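Local structure of ATP12 ATPase (Paracoccus denitrificans, 2R31) at residues M4-A9 with Q61-P66; V89-G94 with K153-V158; S103-A108 with I137-I142. The protein probably acts as an assembly chaperone for the F1-ATPase, holding the alpha subunit before its incorporation as Atp12p of mitochondria does. All coordinates share one frame; numbering follows the deposited sequence. Where two conformers were deposited one is given.

Contact 1. Residues M4-A9 with Q61-P66; sequences MSEWKA and QEVIDP
Val63 and Ile64 dock on Ala9 at the C-terminal end of the short helix 5-8, whose Trp7 side chain sets off away from the loop. One face of that indole carries CE of Met4, 3.6 Å above the plane and offset toward the rim, in one of the two conformers of the methionine; CG of Lys8 lies in plane at the edge, and Arg10 makes a cation-pi contact with the ring. The contact thus joins a single helical turn near the N-terminus to the extended loop between helix 47-58 and helix 70-82, on the protein surface. Ala9, the first residue to leave helical geometry, turns its carbonyl to the loop. Ala9 O takes the amide Ile64 N at 2.9 Å, a bond with 168° at the hydrogen. The same oxygen receives a CA-H...O contact from Val63 CA at 3.5 Å and is brushed by Ile64 CG1 at 3.4 Å. With CG2 anti to the backbone N, Val63 lays that methyl against Ala9 CB, 3.8 Å apart, the apolar part of the join. Outside the two segments, Ile64 also packs on Trp13 and Met69. One turn back along the helix, a water links the backbones by donating to both sides, its oxygen 2.9 Å from Glu6 O and 3.0 Å from Glu62 O.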
loop_
_atom_site.group_PDB
_atom_site.type_symbol
_atom_site.label_atom_id
_atom_site.label_comp_id
_atom_site.label_asym_id
_atom_site.label_seq_id
_atom_site.Cartn_x
_atom_site.Cartn_y
_atom_site.Cartn_z
ATOM N N MET A 4 -15.500 21.445 22.718
ATOM C CA MET A 4 -14.209 21.095 23.275
ATOM C C MET A 4 -13.484 20.008 22.490
ATOM O O MET A 4 -12.454 19.513 22.971
ATOM C CB MET A 4 -14.450 20.686 24.744
ATOM C CG MET A 4 -14.850 21.836 25.681
ATOM S SD MET A 4 -13.570 23.082 25.841
ATOM C CE MET A 4 -12.633 22.481 27.242
ATOM N N SER A 5 -14.045 19.608 21.353
ATOM C CA SER A 5 -13.440 18.514 20.579
ATOM C C SER A 5 -12.000 18.863 20.185
ATOM O O SER A 5 -11.085 18.035 20.307
ATOM C CB SER A 5 -14.302 18.125 19.377
ATOM O OG SER A 5 -15.658 17.902 19.743
ATOM N N GLU A 6 -11.722 20.082 19.730
ATOM C CA GLU A 6 -10.339 20.446 19.392
ATOM C C GLU A 6 -9.471 20.516 20.617
ATOM O O GLU A 6 -8.314 20.122 20.507
ATOM C CB GLU A 6 -10.244 21.772 18.591
ATOM C CG GLU A 6 -10.684 21.658 17.145
ATOM C CD GLU A 6 -10.804 23.010 16.453
ATOM O OE1 GLU A 6 -10.049 23.931 16.884
ATOM O OE2 GLU A 6 -11.615 23.188 15.524
ATOM N N TRP A 7 -9.988 20.940 21.757
ATOM C CA TRP A 7 -9.273 20.978 23.015
ATOM C C TRP A 7 -8.799 19.580 23.372
ATOM O O TRP A 7 -7.654 19.345 23.844
ATOM C CB TRP A 7 -10.131 21.613 24.077
ATOM C CG TRP A 7 -9.541 21.752 25.441
ATOM C CD1 TRP A 7 -8.940 22.849 25.965
ATOM C CD2 TRP A 7 -9.520 20.764 26.477
ATOM N NE1 TRP A 7 -8.534 22.604 27.248
ATOM C CE2 TRP A 7 -8.878 21.338 27.597
ATOM C CE3 TRP A 7 -9.971 19.457 26.582
ATOM C CZ2 TRP A 7 -8.686 20.653 28.787
ATOM C CZ3 TRP A 7 -9.787 18.749 27.760
ATOM C CH2 TRP A 7 -9.136 19.351 28.860
ATOM N N LYS A 8 -9.637 18.585 23.153
ATOM C CA LYS A 8 -9.259 17.227 23.477
ATOM C C LYS A 8 -8.147 16.701 22.584
ATOM O O LYS A 8 -7.351 15.850 22.989
ATOM C CB LYS A 8 -10.517 16.357 23.334
ATOM C CG LYS A 8 -11.521 16.648 24.456
ATOM C CD LYS A 8 -12.783 15.800 24.313
ATOM C CE LYS A 8 -13.942 16.641 23.784
ATOM N NZ LYS A 8 -15.202 16.305 24.530
ATOM N N ALA A 9 -8.099 17.202 21.365
ATOM C CA ALA A 9 -7.126 16.902 20.329
ATOM C C ALA A 9 -5.945 17.848 20.409
ATOM O O ALA A 9 -5.117 17.800 19.430
ATOM C CB ALA A 9 -7.862 16.952 19.021
ATOM N N GLN A 61 1.299 20.899 16.269
ATOM C CA GLN A 61 1.305 22.309 16.749
ATOM C C GLN A 61 0.187 22.451 17.732
ATOM O O GLN A 61 0.250 21.950 18.861
ATOM C CB GLN A 61 1.294 23.201 15.486
ATOM C CG GLN A 61 2.590 23.024 14.685
ATOM C CD GLN A 61 3.787 23.544 15.469
ATOM O OE1 GLN A 61 3.817 24.717 15.898
ATOM N NE2 GLN A 61 4.760 22.640 15.650
ATOM N N GLU A 62 -0.930 22.987 17.452
ATOM C CA GLU A 62 -1.992 23.273 18.388
ATOM C C GLU A 62 -2.966 22.125 18.421
ATOM O O GLU A 62 -3.589 21.938 19.464
ATOM C CB GLU A 62 -2.683 24.513 17.857
ATOM C CG GLU A 62 -1.801 25.751 18.092
ATOM C CD GLU A 62 -1.444 26.357 16.757
ATOM O OE1 GLU A 62 -2.263 27.245 16.366
ATOM O OE2 GLU A 62 -0.453 26.033 16.069
ATOM N N VAL A 63 -3.172 21.441 17.330
ATOM C CA VAL A 63 -4.151 20.361 17.276
ATOM C C VAL A 63 -3.634 19.236 16.366
ATOM O O VAL A 63 -2.944 19.482 15.385
ATOM C CB VAL A 63 -5.483 20.902 16.777
ATOM C CG1 VAL A 63 -5.313 21.364 15.318
ATOM C CG2 VAL A 63 -6.614 19.882 16.878
ATOM N N ILE A 64 -3.948 17.997 16.748
ATOM C CA ILE A 64 -3.584 16.820 15.999
ATOM C C ILE A 64 -4.252 16.854 14.645
ATOM O O ILE A 64 -5.458 17.099 14.541
ATOM C CB ILE A 64 -3.969 15.549 16.791
ATOM C CG1 ILE A 64 -3.130 15.409 18.057
ATOM C CG2 ILE A 64 -3.872 14.267 15.991
ATOM C CD1 ILE A 64 -3.677 14.390 19.011
ATOM N N ASP A 65 -3.449 16.703 13.590
ATOM C CA ASP A 65 -3.752 16.657 12.190
ATOM C C ASP A 65 -3.372 15.327 11.514
ATOM O O ASP A 65 -2.244 15.048 11.153
ATOM C CB ASP A 65 -3.040 17.704 11.290
ATOM C CG ASP A 65 -4.051 17.597 10.139
ATOM O OD1 ASP A 65 -5.243 17.949 10.322
ATOM O OD2 ASP A 65 -3.670 17.068 9.123
ATOM N N PRO A 66 -4.374 14.460 11.327
ATOM C CA PRO A 66 -4.090 13.088 10.906
ATOM C C PRO A 66 -3.420 13.002 9.543
ATOM O O PRO A 66 -2.643 12.078 9.363
ATOM C CB PRO A 66 -5.472 12.423 10.894
ATOM C CG PRO A 66 -6.321 13.329 11.722
ATOM C CD PRO A 66 -5.813 14.739 11.537
HETATM O O HOH W 1 -6.477 22.327 19.969
#

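Contact 2. Residues V89-G94 with K153-V158; sequences VAAMLG and KLRAEV
Two helices, 86-95 and 148-159, form a buried helix-helix packing here, with axes 8.4 Å apart at an angle of 136° between their directions; Val158 and Gly94 are buried in it. Val158 points toward the other helix and divides its branches: CG1 rests 3.5 Å from Ala90 O and also touches Ala90 CB and Leu93 CB, while CG2 lies 4.0 Å from Gly94 CA. Gly94, without a side chain, lets the backbones come close, its CA 4.5 Å from Arg155 CA. Leu166 of helix 163-174 and Leu179 of helix 179-186 also touch Val158. The exposed Arg155, in one of its two conformers, bends at chi2 (-77°), which brings CD within 3.8 Å of Ala91 CA. The guanidinium lies with one face over Ala91 CB, the methyl 3.8 Å above the centre of the plane. Arg155 NE makes a weak hydrogen bond to Ala91 O at 3.3 Å (124° at the hydrogen), and NH1 forms a salt bridge with Asp95 OD1, at the end of helix 86-95. A water bridges the two backbones, donating to Arg155 O and, weakly, to Ala90 O. The valine methyls thus pack on backbone and alkyl carbons of the other helix, while charge ties the exposed margin.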
loop_
_atom_site.group_PDB
_atom_site.type_symbol
_atom_site.label_atom_id
_atom_site.label_comp_id
_atom_site.label_asym_id
_atom_site.label_seq_id
_atom_site.Cartn_x
_atom_site.Cartn_y
_atom_site.Cartn_z
ATOM N N VAL A 89 -6.564 -11.211 5.644
ATOM C CA VAL A 89 -6.056 -10.123 4.797
ATOM C C VAL A 89 -5.051 -10.672 3.786
ATOM O O VAL A 89 -5.065 -10.289 2.609
ATOM C CB VAL A 89 -5.437 -9.006 5.669
ATOM C CG1 VAL A 89 -4.774 -7.935 4.790
ATOM C CG2 VAL A 89 -6.500 -8.325 6.536
ATOM N N ALA A 90 -4.181 -11.578 4.239
ATOM C CA ALA A 90 -3.206 -12.166 3.323
ATOM C C ALA A 90 -3.896 -12.915 2.183
ATOM O O ALA A 90 -3.475 -12.832 1.014
ATOM C CB ALA A 90 -2.252 -13.075 4.067
ATOM N N ALA A 91 -4.947 -13.673 2.489
ATOM C CA ALA A 91 -5.653 -14.426 1.438
ATOM C C ALA A 91 -6.322 -13.456 0.472
ATOM O O ALA A 91 -6.293 -13.640 -0.749
ATOM C CB ALA A 91 -6.654 -15.343 2.068
ATOM N N MET A 92 -6.933 -12.390 1.011
ATOM C CA MET A 92 -7.619 -11.419 0.182
ATOM C C MET A 92 -6.655 -10.727 -0.782
ATOM O O MET A 92 -6.952 -10.551 -1.977
ATOM C CB MET A 92 -8.331 -10.417 1.122
ATOM C CG MET A 92 -9.083 -9.303 0.419
ATOM S SD MET A 92 -8.104 -7.917 -0.104
ATOM C CE MET A 92 -7.683 -7.218 1.460
ATOM N N LEU A 93 -5.491 -10.314 -0.275
ATOM C CA LEU A 93 -4.525 -9.641 -1.148
ATOM C C LEU A 93 -3.962 -10.634 -2.152
ATOM O O LEU A 93 -3.789 -10.321 -3.355
ATOM C CB LEU A 93 -3.449 -8.961 -0.336
ATOM C CG LEU A 93 -3.898 -7.770 0.486
ATOM C CD1 LEU A 93 -2.778 -7.291 1.391
ATOM C CD2 LEU A 93 -4.420 -6.639 -0.402
ATOM N N GLY A 94 -3.653 -11.852 -1.713
ATOM C CA GLY A 94 -3.132 -12.858 -2.617
ATOM C C GLY A 94 -4.129 -13.167 -3.736
ATOM O O GLY A 94 -3.722 -13.508 -4.871
ATOM N N LYS A 153 1.345 -19.885 -5.620
ATOM C CA LYS A 153 2.616 -19.186 -5.416
ATOM C C LYS A 153 2.385 -17.771 -4.964
ATOM O O LYS A 153 3.114 -17.256 -4.095
ATOM C CB LYS A 153 3.454 -19.240 -6.678
ATOM C CG LYS A 153 4.002 -20.672 -6.927
ATOM C CD LYS A 153 5.259 -20.802 -7.687
ATOM C CE LYS A 153 5.718 -22.238 -7.696
ATOM N NZ LYS A 153 6.147 -22.880 -8.979
ATOM N N LEU A 154 1.397 -17.095 -5.541
ATOM C CA LEU A 154 1.138 -15.692 -5.183
ATOM C C LEU A 154 0.538 -15.602 -3.778
ATOM O O LEU A 154 0.894 -14.696 -3.008
ATOM C CB LEU A 154 0.269 -15.057 -6.246
ATOM C CG LEU A 154 0.979 -14.810 -7.580
ATOM C CD1 LEU A 154 0.004 -14.433 -8.673
ATOM C CD2 LEU A 154 2.092 -13.759 -7.452
ATOM N N ARG A 155 -0.339 -16.532 -3.395
ATOM C CA ARG A 155 -0.822 -16.637 -2.018
ATOM C C ARG A 155 0.338 -16.778 -1.058
ATOM O O ARG A 155 0.400 -16.113 0.000
ATOM C CB ARG A 155 -1.776 -17.817 -1.801
ATOM C CG ARG A 155 -3.232 -17.587 -2.149
ATOM C CD ARG A 155 -3.972 -16.766 -1.069
ATOM N NE ARG A 155 -5.415 -16.814 -1.321
ATOM C CZ ARG A 155 -6.203 -17.808 -0.940
ATOM N NH1 ARG A 155 -7.498 -17.745 -1.259
ATOM N NH2 ARG A 155 -5.757 -18.848 -0.254
ATOM N N ALA A 156 1.271 -17.681 -1.384
ATOM C CA ALA A 156 2.378 -17.960 -0.476
ATOM C C ALA A 156 3.278 -16.747 -0.337
ATOM O O ALA A 156 3.785 -16.476 0.769
ATOM C CB ALA A 156 3.164 -19.180 -0.965
ATOM N N GLU A 157 3.511 -16.025 -1.405
ATOM C CA GLU A 157 4.339 -14.837 -1.367
ATOM C C GLU A 157 3.758 -13.829 -0.399
ATOM O O GLU A 157 4.460 -13.264 0.457
ATOM C CB GLU A 157 4.488 -14.249 -2.779
ATOM C CG GLU A 157 5.430 -13.079 -2.812
ATOM C CD GLU A 157 6.897 -13.453 -2.686
ATOM O OE1 GLU A 157 7.264 -14.611 -2.852
ATOM O OE2 GLU A 157 7.702 -12.520 -2.404
ATOM N N VAL A 158 2.464 -13.558 -0.490
ATOM C CA VAL A 158 1.810 -12.589 0.402
ATOM C C VAL A 158 1.825 -13.069 1.856
ATOM O O VAL A 158 2.075 -12.307 2.786
ATOM C CB VAL A 158 0.395 -12.269 -0.096
ATOM C CG1 VAL A 158 -0.326 -11.373 0.882
ATOM C CG2 VAL A 158 0.442 -11.619 -1.471
HETATM O O HOH W 2 -1.971 -15.202 0.942
#

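Contact 3. Residues S103-A108 with I137-I142; sequences SYRADA and ITHGVI
Ser103 O accepts the amide Thr138 N at 2.9 Å, and Ser103 OG is hydrogen-bonded to Arg136 O. Arg105 N donates to Thr138 O and Arg105 O takes Gly140 N, both at 2.8 Å. A water donates to both Arg105 O and Gly140 O. The backbone bonds pair strands 104-105 and 138-139 in parallel, the two ends of a beta-alpha-beta unit around helix 110-130. On one face Thr138 CG2 lies 3.6 Å from Tyr104 CE1; Thr138 OG1 donates to Ile142 O, and Ile142 N donates to His139 O, closing a type II' turn. Arg105 and His139 start from the other face, His139 CD2 3.6 Å from Arg105 CB and Ala106 O in plane at the ring's edge. Ile137 CD1 lies over one face of the Arg105 guanidinium, 3.7 Å above the plane and offset toward the rim; NE donates to Leu102 O and NH1 forms a salt bridge with Asp121 OD1. An alanine in place of Arg105 would probably leave Asp121 without this partner, Leu102 O without its NE donor and a gap beside Ile137 CD1. In one of its two conformers, His139 NE2 is hydrogen-bonded to O1 of a bound Tris. Asp107 OD2 accepts from two waters.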
loop_
_atom_site.group_PDB
_atom_site.type_symbol
_atom_site.label_atom_id
_atom_site.label_comp_id
_atom_site.label_asym_id
_atom_site.label_seq_id
_atom_site.Cartn_x
_atom_site.Cartn_y
_atom_site.Cartn_z
ATOM N N SER A 103 -3.527 -8.410 -16.099
ATOM C CA SER A 103 -4.043 -9.544 -16.896
ATOM C C SER A 103 -5.178 -9.145 -17.807
ATOM O O SER A 103 -5.422 -9.850 -18.791
ATOM C CB SER A 103 -4.599 -10.660 -15.987
ATOM O OG SER A 103 -3.586 -11.343 -15.303
ATOM N N TYR A 104 -5.894 -8.078 -17.541
ATOM C CA TYR A 104 -7.174 -7.774 -18.215
ATOM C C TYR A 104 -6.954 -6.663 -19.223
ATOM O O TYR A 104 -7.164 -5.461 -18.930
ATOM C CB TYR A 104 -8.298 -7.494 -17.147
ATOM C CG TYR A 104 -8.619 -8.869 -16.614
ATOM C CD1 TYR A 104 -9.504 -9.686 -17.321
ATOM C CD2 TYR A 104 -8.050 -9.382 -15.482
ATOM C CE1 TYR A 104 -9.822 -10.962 -16.900
ATOM C CE2 TYR A 104 -8.337 -10.643 -15.035
ATOM C CZ TYR A 104 -9.233 -11.440 -15.739
ATOM O OH TYR A 104 -9.535 -12.729 -15.297
ATOM N N ARG A 105 -6.520 -7.013 -20.417
ATOM C CA ARG A 105 -6.144 -6.045 -21.475
ATOM C C ARG A 105 -7.379 -5.589 -22.203
ATOM O O ARG A 105 -8.411 -6.286 -22.212
ATOM C CB ARG A 105 -5.147 -6.716 -22.452
ATOM C CG ARG A 105 -3.907 -7.386 -21.894
ATOM C CD ARG A 105 -2.970 -6.456 -21.219
ATOM N NE ARG A 105 -1.884 -6.983 -20.411
ATOM C CZ ARG A 105 -0.652 -7.237 -20.836
ATOM N NH1 ARG A 105 -0.347 -7.028 -22.106
ATOM N NH2 ARG A 105 0.242 -7.692 -19.948
ATOM N N ALA A 106 -7.315 -4.421 -22.813
ATOM C CA ALA A 106 -8.290 -4.056 -23.840
ATOM C C ALA A 106 -8.251 -4.999 -25.033
ATOM O O ALA A 106 -7.267 -5.646 -25.422
ATOM C CB ALA A 106 -7.995 -2.632 -24.276
ATOM N N ASP A 107 -9.321 -5.011 -25.740
ATOM C CA ASP A 107 -9.214 -5.628 -27.061
ATOM C C ASP A 107 -9.228 -4.578 -28.181
ATOM O O ASP A 107 -9.152 -5.012 -29.321
ATOM C CB ASP A 107 -10.252 -6.742 -27.172
ATOM C CG ASP A 107 -11.668 -6.244 -27.224
ATOM O OD1 ASP A 107 -11.897 -5.034 -27.215
ATOM O OD2 ASP A 107 -12.521 -7.134 -27.225
ATOM N N ALA A 108 -9.324 -3.306 -27.864
ATOM C CA ALA A 108 -9.342 -2.228 -28.812
ATOM C C ALA A 108 -9.280 -0.911 -28.077
ATOM O O ALA A 108 -9.643 -0.830 -26.903
ATOM C CB ALA A 108 -10.648 -2.220 -29.599
ATOM N N ILE A 137 -2.683 -13.582 -19.541
ATOM C CA ILE A 137 -3.390 -12.343 -19.916
ATOM C C ILE A 137 -4.542 -12.663 -20.860
ATOM O O ILE A 137 -4.619 -13.725 -21.449
ATOM C CB ILE A 137 -2.449 -11.253 -20.464
ATOM C CG1 ILE A 137 -2.088 -11.587 -21.919
ATOM C CG2 ILE A 137 -1.257 -11.043 -19.523
ATOM C CD1 ILE A 137 -1.302 -10.522 -22.661
ATOM N N THR A 138 -5.458 -11.732 -20.960
ATOM C CA THR A 138 -6.543 -11.822 -21.910
ATOM C C THR A 138 -6.919 -10.445 -22.342
ATOM O O THR A 138 -6.435 -9.451 -21.780
ATOM C CB THR A 138 -7.750 -12.595 -21.286
ATOM O OG1 THR A 138 -8.630 -12.900 -22.379
ATOM C CG2 THR A 138 -8.436 -11.836 -20.156
ATOM N N HIS A 139 -7.845 -10.347 -23.291
ATOM C CA HIS A 139 -8.288 -9.193 -24.021
ATOM C C HIS A 139 -9.824 -9.109 -23.956
ATOM O O HIS A 139 -10.589 -10.033 -24.243
ATOM C CB HIS A 139 -7.746 -9.153 -25.456
ATOM C CG HIS A 139 -6.274 -9.343 -25.547
ATOM N ND1 HIS A 139 -5.677 -10.579 -25.524
ATOM C CD2 HIS A 139 -5.247 -8.470 -25.632
ATOM C CE1 HIS A 139 -4.366 -10.465 -25.599
ATOM N NE2 HIS A 139 -4.038 -9.201 -25.677
ATOM N N GLY A 140 -10.243 -7.874 -23.623
ATOM C CA GLY A 140 -11.695 -7.706 -23.613
ATOM C C GLY A 140 -12.409 -8.682 -22.731
ATOM O O GLY A 140 -11.943 -8.983 -21.621
ATOM N N VAL A 141 -13.549 -9.172 -23.221
ATOM C CA VAL A 141 -14.440 -10.009 -22.415
ATOM C C VAL A 141 -14.036 -11.471 -22.478
ATOM O O VAL A 141 -14.703 -12.309 -21.853
ATOM C CB VAL A 141 -15.943 -9.849 -22.802
ATOM C CG1 VAL A 141 -16.404 -8.451 -22.477
ATOM C CG2 VAL A 141 -16.140 -10.223 -24.248
ATOM N N ILE A 142 -12.988 -11.862 -23.200
ATOM C CA ILE A 142 -12.645 -13.317 -23.292
ATOM C C ILE A 142 -12.139 -13.768 -21.938
ATOM O O ILE A 142 -11.122 -13.195 -21.457
ATOM C CB ILE A 142 -11.624 -13.576 -24.381
ATOM C CG1 ILE A 142 -12.195 -13.205 -25.765
ATOM C CG2 ILE A 142 -11.145 -15.031 -24.368
ATOM C CD1 ILE A 142 -11.157 -13.239 -26.846
HETATM O O HOH W 3 -9.824 -7.870 -20.286
HETATM O O HOH W 4 -12.083 -9.668 -26.730
HETATM O O HOH W 5 -14.487 -7.251 -25.416
#

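Contacts 2 and 3 belong to one continuous piece of fold: the 103-108 with 137-142 pairing is nested inside the chain loop that 89-94 with 153-158 closes. Helix 86-95 leads into strand 104-105, and strand 138-139 is followed by helix 148-159, yet the two contacts do not touch; their centres are about 24 Å apart and their nearest atoms about 8 Å. Contact 1 closes earlier in the chain, on the opposite side of the chain's centre from both, its centre about 38 Å from that of contact 2 and about 49 Å from that of contact 3. The bound Tris at contact 3, probably from the crystallisation liquor, does not by itself identify a functional site, though such molecules often mark pockets.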